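PDB 6XF9: packaging protein UL32, which forms a pentameric ring that is required for herpesviral genome packaging and probably helps direct new capsids to nuclear replication compartments. Local coordinates for residues F81-P86 / V133-K138; H87-T92 / C278-T283; F71-A76 / S400-Q405; Q152-E157 / V418-F423; T40-S45 / M123-Q128. All blocks are in the same frame, centred on the assembly; numbering follows the deposited sequence. Where two conformers were deposited one is given.

Contact 1 of 5, residues F81-P86 / V133-K138; sequences FCLYAP and VQKCFK. With ZN (zinc ion), chain O.
This contact borders a zinc site of three cysteines and one histidine, in the loop that follows helix 124-133. Cys136 SG binds the zinc ion at 2.3 Å, with SG beside its own backbone N. Cys52, Cys55 and His130 complete the site. The next residue, Phe137, turns to the end of helix 71-83. Its CG stands between the backbone N and the carbonyl carbon, the crowded position (chi1 56°). Leu83 CB meets the ring at its edge, near the ring plane, 4.0 Å from Phe137 CE1. The two side chains cross obliquely. Cys82 CB comes at a slant to Phe137 CE2, at 4.3 Å. Lys135 C lies 4.3 Å above one face of the Phe137 ring, toward its rim. It belongs to a type I beta turn from Lys135 to Lys138, closed by Lys138 N to Lys135 O at 3.2 Å. Lys135 itself is the first residue to leave the preceding helix and has positive phi (54°). The two lysines of the turn lend their aliphatic parts: Leu83 CD1 lies 4.4 Å from Lys135 CD and 4.5 Å from Lys138 CG. Their charged ends go to other partners. Lys135 NZ bonds to Phe132 O, and Lys138 NZ forms a salt bridge with Asp414.

Contact 2 of 5, residues H87-T92 / C278-T283; sequences HCWTST and CLMHPT
Apolar packing comes first, and Met280 carries most of it. Its side chain lies alongside that of Trp89, both pointing the same way. Met280 CB touches Trp89 CD1 at 3.6 Å. Further out, the methionine bends at chi3 (77°), which brings Met280 CE to 3.7 Å from Thr92 CG2. Thr92 CG2 is anti to its backbone N. Pro282 packs on backbone: its CG lies 3.8 Å from His87 O and its CD 4.0 Å from Cys88 CA. The His281 ring packs there too, with His281 CD2 at 3.9 Å from Trp89 N.

The sulfur adds a Met-aromatic contact. Met280 SD is 4.5 Å from the centroid of the five-membered ring of Trp89 and approaches it obliquely. Trp89 also meets Trp232 edge-to-face.

The setting is a helix start against an irregular chain. Cys88 is the N-cap of helix 89-106, and residues 278-280 form a short 3-10 turn. Helix 297-304, which follows the zinc ligand Cys296 and contains Cys299, lies close by; its Glu300 accepts the N-H groups of Trp89 and Thr90.

Polar contacts are fewer. Thr92 OG1 may donate to Met280 O at 3.0 Å, but Cys88 O is nearly as close. The imidazole accepts a weak bond at its edge, in plane, from Thr283 N to His281 ND1 at 3.3 Å.

Contact 3 of 5, residues F71-A76 / S400-Q405; sequences FFEDYA and SAAAGQ
The methyl of Ala76 points at helix 391-402 and meets its backbone near the last turn. Ala76 CB lies 3.6 Å from Ala401 O and 3.7 Å from Ala402 N, so it rests on the peptide group between those two residues. Ala401 and Ala402 turn their own methyls back toward helix 71-83. Ala401 CB is 4.0 Å from Ala76 CB. Ala402 CB reaches one turn earlier, to 3.7 Å from Glu73 CG, and also approaches Phe72 O. Small side chains let the backbones come close: Glu73 CA and Ala402 CA are 5.0 Å apart. Just beyond, helix 391-402 ends in a Schellman motif. Gly404 has positive phi (82°), and Gln405 N bonds back to Ser400 O at 2.9 Å, with a weaker bond from Gly404 N to Ala401 O. Glu73 has CG beside its backbone N (chi1 -67°), and its chain runs extended beyond CG. Only its aliphatic part is used here. Its carboxylate forms a salt bridge with Arg398, one turn back on helix 391-402. Asp74 pairs with the same arginine. Tyr75 faces another way and bonds through OH to NE2 of the zinc ligand His130.

Contact 4 of 5, residues Q152-E157 / V418-F423; sequences QFLKSE and VQTLVF
Lys155 makes the tight part of this contact. CG is beside the backbone N, and the chain bends at chi3 (-88°), which carries the amine across to helix 416-430. Lys155 NZ donates to Gln419 OE1 at 2.6 Å. The donor stands above the carbonyl plane, 39° out of it, so the bond does not follow a lone pair. Just before the tip, Lys155 CE lies 3.3 Å from Thr420 OG1, and the two side chains cross at about a right angle. The amine also has a salt bridge to Glu416 and a weak bond to Val133 O. Gln419 NE2 donates to that same Val133 O. Thr420 OG1 bonds to Glu416 O.

The apolar packing is looser. Leu154 CB is 4.1 Å from Thr420 CG2, and Lys155 CD is 4.2 Å from Phe423 CD2. Gln152 points away from helix 416-430; it and Phe153 pack on a neighbouring subunit. Glu157, partly exposed, pairs with Arg160. The side chain of Gln419 lies about 6 Å from that of the zinc ligand Cys415. The pair is a near-parallel helix packing, in which the axes of segments 152-157 and 418-423 approach to 9.2 Å at 21°.

Contact 5 of 5, residues T40-S45 / M123-Q128; sequences TQIHQS and MGIDLQ
Met123 sits at the N-cap of helix 124-133, and its side chain sets out from CB toward helix 37-45. Met123 CG, beside the backbone N, comes 3.5 Å from Gln41 NE2. The chain then bends at chi2 (-133°). SD passes Ile42 at about a right angle, with Met123 SD 4.1 Å from Ile42 CG1. The terminal methyl ends at the amide of Gln41, with Met123 CE 3.5 Å from Gln41 OE1. That amide is held by the chain just before Met123: OE1 accepts from Gly120 N and NE2 donates to Arg121 O. Two backbone bonds thus fix the rotation of the amide, which meets Met123 CG and CE.

Beside it, Ile42 and Ile125 cross obliquely. Ile125 CG2, in the crowded position between backbone N and carbonyl carbon, is 3.8 Å from Ile42 CG2 and 3.7 Å from Ser45 CB. The axes of segments 40-45 and 124-128 run nearly parallel, at 19°.

The polar end lies at Asp126. Ser45 OG donates to Asp126 OD1 at 2.8 Å, on the syn lone pair. Asp126, third residue of its helix, also accepts the N-H of the N-cap residue, as in one half of a capping box: Met123 N to Asp126 OD2 is 2.8 Å, on the anti lone pair. One buried carboxylate thus joins the two helices. The helix N terminus and a weak, long ion pair with Arg53 probably favour its charged form.

In the fold
From the N terminus, contact 5 opens first, in helix 37-45, and closes at the start of helix 124-133. Contacts 3, 1 and 2 open inside that span and close later, so each crosses contact 5. Contact 1 closes just after helix 124-133, and contact 2 in the loop before strand 288-289; they cross each other. Contact 3 closes the longest loop, from helix 71-83 to the end of helix 391-402, and contacts 1 and 2 nest inside it. Contact 4 opens in helix 145-164, closes in helix 416-430, and crosses contacts 2 and 3. Contacts 2, 3 and 4 thus tie the N-terminal half to the C-terminal half. Contact 1 touches all the other four.

Contact 1 of 5, residues F81-P86 / V133-K138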
# COMPACT_ATOMS: atom_id res chain seq x y z
N PHE D 81 29.19 -1.52 39.43
CA PHE D 81 30.19 -1.92 38.45
C PHE D 81 29.54 -2.40 37.18
O PHE D 81 29.97 -2.05 36.07
CB PHE D 81 31.09 -3.01 39.05
CG PHE D 81 32.30 -2.48 39.76
CD1 PHE D 81 32.18 -1.56 40.79
CD2 PHE D 81 33.57 -2.95 39.43
CE1 PHE D 81 33.29 -1.07 41.44
CE2 PHE D 81 34.69 -2.46 40.10
CZ PHE D 81 34.54 -1.52 41.10
N CYS D 82 28.49 -3.21 37.30
CA CYS D 82 27.80 -3.72 36.12
C CYS D 82 27.24 -2.58 35.29
O CYS D 82 27.36 -2.57 34.07
CB CYS D 82 26.69 -4.66 36.56
SG CYS D 82 27.28 -6.21 37.27
N LEU D 83 26.63 -1.59 35.96
CA LEU D 83 26.09 -0.42 35.30
C LEU D 83 27.13 0.28 34.44
O LEU D 83 26.79 0.91 33.43
CB LEU D 83 25.54 0.52 36.37
CG LEU D 83 24.77 1.75 35.94
CD1 LEU D 83 23.64 1.29 35.06
CD2 LEU D 83 24.26 2.50 37.17
N TYR D 84 28.40 0.20 34.83
CA TYR D 84 29.50 0.84 34.11
C TYR D 84 30.39 -0.18 33.42
O TYR D 84 31.56 0.08 33.15
CB TYR D 84 30.30 1.72 35.07
CG TYR D 84 29.54 2.97 35.40
CD1 TYR D 84 28.62 2.98 36.40
CD2 TYR D 84 29.71 4.12 34.66
CE1 TYR D 84 27.89 4.13 36.69
CE2 TYR D 84 28.99 5.26 34.94
CZ TYR D 84 28.08 5.25 35.94
OH TYR D 84 27.36 6.37 36.22
N ALA D 85 29.84 -1.34 33.11
CA ALA D 85 30.57 -2.39 32.43
C ALA D 85 29.89 -2.74 31.10
O ALA D 85 28.66 -2.65 30.98
CB ALA D 85 30.66 -3.65 33.30
N PRO D 86 30.66 -3.11 30.08
CA PRO D 86 30.06 -3.52 28.81
C PRO D 86 29.33 -4.84 28.95
O PRO D 86 29.43 -5.54 29.95
CB PRO D 86 31.25 -3.66 27.86
CG PRO D 86 32.42 -3.89 28.77
CD PRO D 86 32.14 -3.11 30.02
N VAL D 133 21.05 -7.00 30.69
CA VAL D 133 19.98 -6.72 29.75
C VAL D 133 18.88 -5.92 30.44
O VAL D 133 18.56 -4.79 30.04
CB VAL D 133 19.42 -8.02 29.15
CG1 VAL D 133 18.33 -7.70 28.14
CG2 VAL D 133 20.51 -8.84 28.52
N GLN D 134 18.31 -6.47 31.52
CA GLN D 134 17.16 -5.84 32.15
C GLN D 134 17.53 -4.87 33.27
O GLN D 134 16.75 -3.94 33.54
CB GLN D 134 16.20 -6.89 32.72
CG GLN D 134 15.92 -8.09 31.81
CD GLN D 134 15.04 -7.77 30.60
OE1 GLN D 134 14.98 -6.63 30.13
NE2 GLN D 134 14.37 -8.80 30.08
N LYS D 135 18.71 -5.03 33.88
CA LYS D 135 19.19 -4.15 34.96
C LYS D 135 18.21 -4.01 36.14
O LYS D 135 17.77 -2.91 36.45
CB LYS D 135 19.54 -2.77 34.41
CG LYS D 135 20.64 -2.77 33.36
CD LYS D 135 20.96 -1.37 32.89
CE LYS D 135 22.06 -1.37 31.85
NZ LYS D 135 21.68 -2.16 30.64
N CYS D 136 17.88 -5.13 36.79
CA CYS D 136 16.86 -5.12 37.84
C CYS D 136 17.20 -4.17 38.97
O CYS D 136 16.29 -3.77 39.70
CB CYS D 136 16.64 -6.51 38.42
SG CYS D 136 16.24 -7.78 37.21
N PHE D 137 18.48 -3.80 39.12
CA PHE D 137 18.95 -3.03 40.27
C PHE D 137 18.78 -1.52 40.13
O PHE D 137 18.90 -0.82 41.14
CB PHE D 137 20.44 -3.31 40.52
CG PHE D 137 21.31 -3.06 39.34
CD1 PHE D 137 21.70 -1.77 39.00
CD2 PHE D 137 21.74 -4.13 38.55
CE1 PHE D 137 22.51 -1.53 37.90
CE2 PHE D 137 22.55 -3.90 37.44
CZ PHE D 137 22.93 -2.60 37.11
N LYS D 138 18.55 -1.01 38.92
CA LYS D 138 18.38 0.42 38.73
C LYS D 138 17.19 0.90 39.56
O LYS D 138 16.19 0.19 39.69
CB LYS D 138 18.15 0.75 37.24
CG LYS D 138 19.42 0.84 36.40
CD LYS D 138 19.07 1.02 34.93
CE LYS D 138 18.60 2.45 34.66
NZ LYS D 138 18.45 2.78 33.21
ZN ZN O . 16.53 -9.66 38.49

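Contact 2 of 5, residues H87-T92 / C278-T283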
# COMPACT_ATOMS: atom_id res chain seq x y z
N HIS D 87 28.50 -5.10 27.97
CA HIS D 87 27.81 -6.41 27.80
C HIS D 87 28.71 -7.53 27.00
O HIS D 87 29.04 -7.56 25.78
CB HIS D 87 26.74 -6.26 26.77
CG HIS D 87 25.40 -5.88 27.28
ND1 HIS D 87 24.96 -4.57 27.30
CD2 HIS D 87 24.35 -6.63 27.65
CE1 HIS D 87 23.72 -4.53 27.73
NE2 HIS D 87 23.33 -5.77 27.96
N CYS D 88 29.20 -8.45 27.77
CA CYS D 88 30.08 -9.41 27.11
C CYS D 88 30.24 -10.64 27.99
O CYS D 88 29.58 -10.77 29.03
CB CYS D 88 31.42 -8.76 26.77
SG CYS D 88 32.17 -7.91 28.14
N TRP D 89 31.11 -11.56 27.56
CA TRP D 89 31.35 -12.74 28.38
C TRP D 89 32.05 -12.36 29.69
O TRP D 89 31.57 -12.72 30.77
CB TRP D 89 32.18 -13.78 27.61
CG TRP D 89 32.56 -14.93 28.49
CD1 TRP D 89 31.80 -16.01 28.79
CD2 TRP D 89 33.76 -15.05 29.25
NE1 TRP D 89 32.47 -16.83 29.67
CE2 TRP D 89 33.68 -16.26 29.96
CE3 TRP D 89 34.91 -14.27 29.39
CZ2 TRP D 89 34.70 -16.69 30.80
CZ3 TRP D 89 35.92 -14.70 30.22
CH2 TRP D 89 35.80 -15.89 30.92
N THR D 90 33.11 -11.57 29.60
CA THR D 90 33.90 -11.23 30.77
C THR D 90 33.08 -10.55 31.86
O THR D 90 33.28 -10.83 33.04
CB THR D 90 35.09 -10.32 30.41
OG1 THR D 90 35.93 -10.99 29.46
CG2 THR D 90 35.90 -9.98 31.65
N SER D 91 32.17 -9.67 31.47
CA SER D 91 31.35 -8.99 32.47
C SER D 91 30.39 -9.96 33.14
O SER D 91 30.04 -9.76 34.30
CB SER D 91 30.57 -7.83 31.86
OG SER D 91 31.43 -6.99 31.10
N THR D 92 29.94 -11.00 32.42
CA THR D 92 29.09 -12.01 33.04
C THR D 92 29.89 -12.90 33.98
O THR D 92 29.44 -13.21 35.09
CB THR D 92 28.42 -12.85 31.96
OG1 THR D 92 27.69 -11.98 31.10
CG2 THR D 92 27.48 -13.90 32.57
N CYS D 278 29.46 -19.66 25.25
CA CYS D 278 28.79 -18.56 24.57
C CYS D 278 27.40 -18.28 25.13
O CYS D 278 26.84 -17.23 24.82
CB CYS D 278 28.69 -18.85 23.07
SG CYS D 278 27.80 -20.37 22.64
N LEU D 279 26.85 -19.18 25.95
CA LEU D 279 25.57 -18.92 26.60
C LEU D 279 25.71 -17.93 27.74
O LEU D 279 24.73 -17.73 28.48
CB LEU D 279 24.94 -20.22 27.08
CG LEU D 279 24.58 -21.20 25.96
CD1 LEU D 279 24.03 -22.51 26.51
CD2 LEU D 279 23.58 -20.56 25.02
N MET D 280 26.90 -17.36 27.93
CA MET D 280 27.11 -16.24 28.84
C MET D 280 27.33 -14.91 28.12
O MET D 280 27.53 -13.89 28.78
CB MET D 280 28.32 -16.51 29.74
CG MET D 280 28.05 -17.49 30.84
SD MET D 280 29.62 -17.97 31.55
CE MET D 280 30.01 -16.56 32.57
N HIS D 281 27.28 -14.90 26.81
CA HIS D 281 27.48 -13.81 25.88
C HIS D 281 26.12 -13.35 25.35
O HIS D 281 25.18 -14.14 25.31
CB HIS D 281 28.35 -14.27 24.71
CG HIS D 281 28.91 -13.15 23.91
ND1 HIS D 281 28.17 -12.49 22.94
CD2 HIS D 281 30.14 -12.57 23.90
CE1 HIS D 281 28.91 -11.53 22.41
NE2 HIS D 281 30.11 -11.56 22.97
N PRO D 282 25.96 -12.08 24.95
CA PRO D 282 24.64 -11.62 24.49
C PRO D 282 24.07 -12.36 23.27
O PRO D 282 22.84 -12.43 23.13
CB PRO D 282 24.87 -10.13 24.20
CG PRO D 282 26.38 -9.88 24.42
CD PRO D 282 26.81 -10.95 25.35
N THR D 283 24.90 -12.86 22.36
CA THR D 283 24.38 -13.46 21.14
C THR D 283 24.12 -14.97 21.25
O THR D 283 23.60 -15.57 20.29
CB THR D 283 25.33 -13.18 19.98
OG1 THR D 283 26.51 -13.97 20.18
CG2 THR D 283 25.74 -11.73 19.97

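Contact 3 of 5, residues F71-A76 / S400-Q405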
# COMPACT_ATOMS: atom_id res chain seq x y z
N PHE D 71 25.86 -6.46 53.43
CA PHE D 71 25.47 -7.19 52.27
C PHE D 71 24.83 -6.24 51.34
O PHE D 71 25.08 -6.26 50.18
CB PHE D 71 24.41 -8.19 52.61
CG PHE D 71 23.76 -8.82 51.42
CD1 PHE D 71 24.45 -9.67 50.62
CD2 PHE D 71 22.46 -8.58 51.14
CE1 PHE D 71 23.86 -10.26 49.55
CE2 PHE D 71 21.85 -9.17 50.08
CZ PHE D 71 22.55 -10.01 49.29
N PHE D 72 24.03 -5.35 51.86
CA PHE D 72 23.36 -4.47 50.92
C PHE D 72 24.35 -3.53 50.25
O PHE D 72 24.10 -3.07 49.13
CB PHE D 72 22.33 -3.63 51.66
CG PHE D 72 21.21 -4.42 52.24
CD1 PHE D 72 20.16 -4.85 51.45
CD2 PHE D 72 21.20 -4.74 53.60
CE1 PHE D 72 19.10 -5.57 52.00
CE2 PHE D 72 20.15 -5.47 54.16
CZ PHE D 72 19.10 -5.89 53.36
N GLU D 73 25.46 -3.22 50.92
CA GLU D 73 26.47 -2.36 50.33
C GLU D 73 27.41 -3.13 49.42
O GLU D 73 27.95 -2.55 48.48
CB GLU D 73 27.29 -1.65 51.40
CG GLU D 73 26.55 -0.63 52.22
CD GLU D 73 27.43 -0.06 53.32
OE1 GLU D 73 27.18 1.11 53.73
OE2 GLU D 73 28.41 -0.74 53.73
N ASP D 74 27.65 -4.41 49.68
CA ASP D 74 28.53 -5.12 48.75
C ASP D 74 27.78 -5.49 47.48
O ASP D 74 28.35 -5.43 46.39
CB ASP D 74 29.13 -6.38 49.40
CG ASP D 74 30.09 -6.06 50.53
OD1 ASP D 74 31.01 -5.21 50.34
OD2 ASP D 74 29.96 -6.70 51.59
N TYR D 75 26.51 -5.87 47.61
CA TYR D 75 25.71 -6.12 46.42
C TYR D 75 25.56 -4.84 45.61
O TYR D 75 25.63 -4.86 44.38
CB TYR D 75 24.35 -6.71 46.82
CG TYR D 75 23.34 -6.80 45.71
CD1 TYR D 75 23.55 -7.62 44.59
CD2 TYR D 75 22.15 -6.10 45.78
CE1 TYR D 75 22.59 -7.69 43.56
CE2 TYR D 75 21.20 -6.17 44.78
CZ TYR D 75 21.42 -6.95 43.67
OH TYR D 75 20.42 -6.99 42.69
N ALA D 76 25.36 -3.70 46.29
CA ALA D 76 25.24 -2.43 45.58
C ALA D 76 26.53 -2.03 44.88
O ALA D 76 26.48 -1.25 43.92
CB ALA D 76 24.79 -1.33 46.53
N SER D 400 26.02 5.69 49.22
CA SER D 400 25.14 6.30 48.23
C SER D 400 24.47 5.21 47.40
O SER D 400 23.24 5.21 47.23
CB SER D 400 25.96 7.24 47.35
OG SER D 400 25.15 8.05 46.52
N ALA D 401 25.27 4.25 46.92
CA ALA D 401 24.77 3.18 46.06
C ALA D 401 23.83 2.25 46.81
O ALA D 401 22.87 1.73 46.22
CB ALA D 401 25.93 2.38 45.47
N ALA D 402 24.12 1.96 48.09
CA ALA D 402 23.17 1.17 48.87
C ALA D 402 21.88 1.94 49.16
O ALA D 402 20.80 1.34 49.18
CB ALA D 402 23.82 0.70 50.16
N ALA D 403 21.96 3.27 49.33
CA ALA D 403 20.77 4.11 49.44
C ALA D 403 20.08 4.33 48.10
O ALA D 403 19.05 5.01 48.05
CB ALA D 403 21.13 5.47 50.02
N GLY D 404 20.61 3.75 47.03
CA GLY D 404 20.02 3.80 45.71
C GLY D 404 20.30 5.04 44.89
O GLY D 404 19.76 5.16 43.79
N GLN D 405 21.15 5.96 45.37
CA GLN D 405 21.29 7.23 44.66
C GLN D 405 22.12 7.13 43.38
O GLN D 405 21.93 7.94 42.46
CB GLN D 405 21.91 8.30 45.56
CG GLN D 405 21.07 8.70 46.74
CD GLN D 405 19.70 9.11 46.34
OE1 GLN D 405 19.50 9.73 45.28
NE2 GLN D 405 18.71 8.78 47.17

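Contact 4 of 5, residues Q152-E157 / V418-F423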
# COMPACT_ATOMS: atom_id res chain seq x y z
N GLN D 152 11.22 -4.57 27.84
CA GLN D 152 11.83 -5.83 28.26
C GLN D 152 11.23 -7.00 27.50
O GLN D 152 11.93 -7.97 27.19
CB GLN D 152 11.68 -6.01 29.76
CG GLN D 152 12.35 -4.88 30.52
CD GLN D 152 12.41 -5.14 31.99
OE1 GLN D 152 11.61 -5.91 32.53
NE2 GLN D 152 13.38 -4.51 32.67
N PHE D 153 9.92 -6.94 27.25
CA PHE D 153 9.25 -7.94 26.41
C PHE D 153 9.99 -8.11 25.08
O PHE D 153 10.41 -9.22 24.72
CB PHE D 153 7.80 -7.51 26.19
CG PHE D 153 7.00 -8.46 25.35
CD1 PHE D 153 6.47 -9.63 25.91
CD2 PHE D 153 6.75 -8.19 24.01
CE1 PHE D 153 5.74 -10.51 25.15
CE2 PHE D 153 6.02 -9.05 23.24
CZ PHE D 153 5.50 -10.22 23.81
N LEU D 154 10.16 -7.01 24.34
CA LEU D 154 10.86 -7.04 23.06
C LEU D 154 12.27 -7.61 23.20
O LEU D 154 12.73 -8.38 22.35
CB LEU D 154 10.91 -5.64 22.46
CG LEU D 154 9.56 -5.07 22.01
CD1 LEU D 154 9.71 -3.69 21.49
CD2 LEU D 154 9.05 -5.94 20.90
N LYS D 155 13.00 -7.21 24.24
CA LYS D 155 14.35 -7.72 24.41
C LYS D 155 14.33 -9.22 24.59
O LYS D 155 15.02 -9.95 23.86
CB LYS D 155 15.04 -7.02 25.57
CG LYS D 155 15.70 -5.72 25.16
CD LYS D 155 16.39 -5.04 26.28
CE LYS D 155 15.43 -4.14 27.02
NZ LYS D 155 16.11 -3.51 28.18
N SER D 156 13.51 -9.72 25.52
CA SER D 156 13.43 -11.16 25.76
C SER D 156 13.12 -11.93 24.47
O SER D 156 13.77 -12.93 24.16
CB SER D 156 12.33 -11.46 26.79
OG SER D 156 12.59 -10.87 28.05
N GLU D 157 12.13 -11.45 23.70
CA GLU D 157 11.72 -12.17 22.49
C GLU D 157 12.89 -12.30 21.52
O GLU D 157 13.20 -13.40 21.06
CB GLU D 157 10.54 -11.46 21.82
CG GLU D 157 9.30 -11.51 22.68
CD GLU D 157 8.78 -12.94 22.85
OE1 GLU D 157 8.37 -13.55 21.82
OE2 GLU D 157 8.81 -13.45 24.00
N VAL D 418 17.48 2.82 22.89
CA VAL D 418 18.63 2.42 22.08
C VAL D 418 19.12 1.03 22.47
O VAL D 418 19.47 0.22 21.61
CB VAL D 418 19.76 3.45 22.19
CG1 VAL D 418 21.03 2.87 21.65
CG2 VAL D 418 19.42 4.69 21.42
N GLN D 419 19.12 0.71 23.77
CA GLN D 419 19.50 -0.65 24.15
C GLN D 419 18.59 -1.67 23.48
O GLN D 419 19.06 -2.68 22.94
CB GLN D 419 19.48 -0.83 25.68
CG GLN D 419 20.13 -2.15 26.13
CD GLN D 419 19.55 -2.71 27.45
OE1 GLN D 419 18.43 -2.39 27.86
NE2 GLN D 419 20.32 -3.57 28.11
N THR D 420 17.28 -1.42 23.48
CA THR D 420 16.35 -2.39 22.90
C THR D 420 16.58 -2.56 21.41
O THR D 420 16.60 -3.68 20.90
CB THR D 420 14.91 -2.00 23.18
OG1 THR D 420 14.68 -2.01 24.60
CG2 THR D 420 13.97 -2.98 22.53
N LEU D 421 16.74 -1.44 20.69
CA LEU D 421 16.99 -1.54 19.26
C LEU D 421 18.29 -2.27 18.96
O LEU D 421 18.38 -3.03 17.99
CB LEU D 421 17.00 -0.16 18.62
CG LEU D 421 15.61 0.46 18.57
CD1 LEU D 421 15.72 1.89 18.16
CD2 LEU D 421 14.75 -0.32 17.60
N VAL D 422 19.30 -2.10 19.80
CA VAL D 422 20.55 -2.82 19.56
C VAL D 422 20.32 -4.32 19.65
O VAL D 422 20.86 -5.10 18.85
CB VAL D 422 21.63 -2.33 20.53
CG1 VAL D 422 22.83 -3.24 20.51
CG2 VAL D 422 22.01 -0.89 20.19
N PHE D 423 19.51 -4.76 20.63
CA PHE D 423 19.23 -6.20 20.76
C PHE D 423 18.33 -6.72 19.66
O PHE D 423 18.43 -7.89 19.28
CB PHE D 423 18.62 -6.48 22.13
CG PHE D 423 19.65 -6.66 23.17
CD1 PHE D 423 20.40 -7.82 23.21
CD2 PHE D 423 19.94 -5.65 24.06
CE1 PHE D 423 21.39 -7.99 24.14
CE2 PHE D 423 20.94 -5.82 25.00
CZ PHE D 423 21.66 -6.99 25.04

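Contact 5 of 5, residues T40-S45 / M123-Q128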
# COMPACT_ATOMS: atom_id res chain seq x y z
N THR D 40 16.49 -26.10 27.88
CA THR D 40 15.09 -25.91 28.27
C THR D 40 14.97 -24.83 29.33
O THR D 40 13.99 -24.08 29.36
CB THR D 40 14.49 -27.22 28.77
OG1 THR D 40 14.66 -28.26 27.79
CG2 THR D 40 13.00 -27.03 29.01
N GLN D 41 15.95 -24.77 30.24
CA GLN D 41 15.92 -23.78 31.31
C GLN D 41 16.27 -22.39 30.81
O GLN D 41 15.61 -21.41 31.18
CB GLN D 41 16.87 -24.19 32.44
CG GLN D 41 16.62 -23.48 33.75
CD GLN D 41 17.75 -23.66 34.76
OE1 GLN D 41 18.07 -24.79 35.14
NE2 GLN D 41 18.35 -22.56 35.19
N ILE D 42 17.30 -22.27 29.97
CA ILE D 42 17.64 -20.97 29.41
C ILE D 42 16.45 -20.43 28.62
O ILE D 42 16.08 -19.26 28.74
CB ILE D 42 18.90 -21.07 28.53
CG1 ILE D 42 20.12 -21.38 29.39
CG2 ILE D 42 19.12 -19.78 27.76
CD1 ILE D 42 21.37 -21.60 28.59
N HIS D 43 15.85 -21.28 27.80
CA HIS D 43 14.67 -20.87 27.05
C HIS D 43 13.54 -20.45 28.00
O HIS D 43 12.73 -19.57 27.67
CB HIS D 43 14.21 -21.99 26.12
CG HIS D 43 13.09 -21.59 25.22
ND1 HIS D 43 13.28 -21.33 23.88
CD2 HIS D 43 11.77 -21.39 25.46
CE1 HIS D 43 12.13 -20.97 23.33
NE2 HIS D 43 11.19 -21.00 24.27
N GLN D 44 13.48 -21.09 29.17
CA GLN D 44 12.49 -20.71 30.18
C GLN D 44 12.82 -19.37 30.82
O GLN D 44 11.91 -18.62 31.18
CB GLN D 44 12.39 -21.79 31.25
CG GLN D 44 11.21 -21.59 32.18
CD GLN D 44 11.16 -22.66 33.26
OE1 GLN D 44 12.19 -23.13 33.76
NE2 GLN D 44 9.93 -23.05 33.63
N SER D 45 14.10 -19.06 31.00
CA SER D 45 14.46 -17.77 31.58
C SER D 45 14.09 -16.62 30.66
O SER D 45 13.83 -15.51 31.14
CB SER D 45 15.95 -17.72 31.89
OG SER D 45 16.31 -18.70 32.85
N MET D 123 22.08 -19.68 35.75
CA MET D 123 22.78 -19.84 34.49
C MET D 123 23.23 -18.49 33.96
O MET D 123 22.74 -17.43 34.38
CB MET D 123 21.90 -20.53 33.47
CG MET D 123 21.54 -21.87 34.00
SD MET D 123 21.78 -23.11 32.76
CE MET D 123 21.20 -24.52 33.66
N GLY D 124 24.15 -18.56 32.99
CA GLY D 124 24.66 -17.35 32.35
C GLY D 124 23.55 -16.43 31.90
O GLY D 124 23.63 -15.21 32.06
N ILE D 125 22.49 -16.99 31.33
CA ILE D 125 21.41 -16.14 30.86
C ILE D 125 20.77 -15.41 32.04
O ILE D 125 20.34 -14.26 31.90
CB ILE D 125 20.38 -16.96 30.06
CG1 ILE D 125 19.49 -16.02 29.24
CG2 ILE D 125 19.53 -17.84 30.98
CD1 ILE D 125 20.28 -15.06 28.39
N ASP D 126 20.74 -16.03 33.23
CA ASP D 126 20.11 -15.38 34.38
C ASP D 126 20.93 -14.20 34.88
O ASP D 126 20.36 -13.16 35.26
CB ASP D 126 19.90 -16.38 35.51
CG ASP D 126 19.04 -17.56 35.10
OD1 ASP D 126 17.88 -17.31 34.69
OD2 ASP D 126 19.51 -18.72 35.21
N LEU D 127 22.26 -14.35 34.89
CA LEU D 127 23.16 -13.24 35.23
C LEU D 127 23.07 -12.12 34.20
O LEU D 127 23.05 -10.94 34.56
CB LEU D 127 24.59 -13.75 35.32
CG LEU D 127 24.82 -14.80 36.42
CD1 LEU D 127 26.22 -15.40 36.29
CD2 LEU D 127 24.63 -14.22 37.81
N GLN D 128 23.09 -12.47 32.91
CA GLN D 128 22.95 -11.47 31.84
C GLN D 128 21.64 -10.70 31.94
O GLN D 128 21.62 -9.47 31.80
CB GLN D 128 23.02 -12.17 30.49
CG GLN D 128 24.37 -12.69 30.12
CD GLN D 128 24.40 -13.07 28.66
OE1 GLN D 128 24.57 -12.22 27.79
NE2 GLN D 128 24.19 -14.35 28.38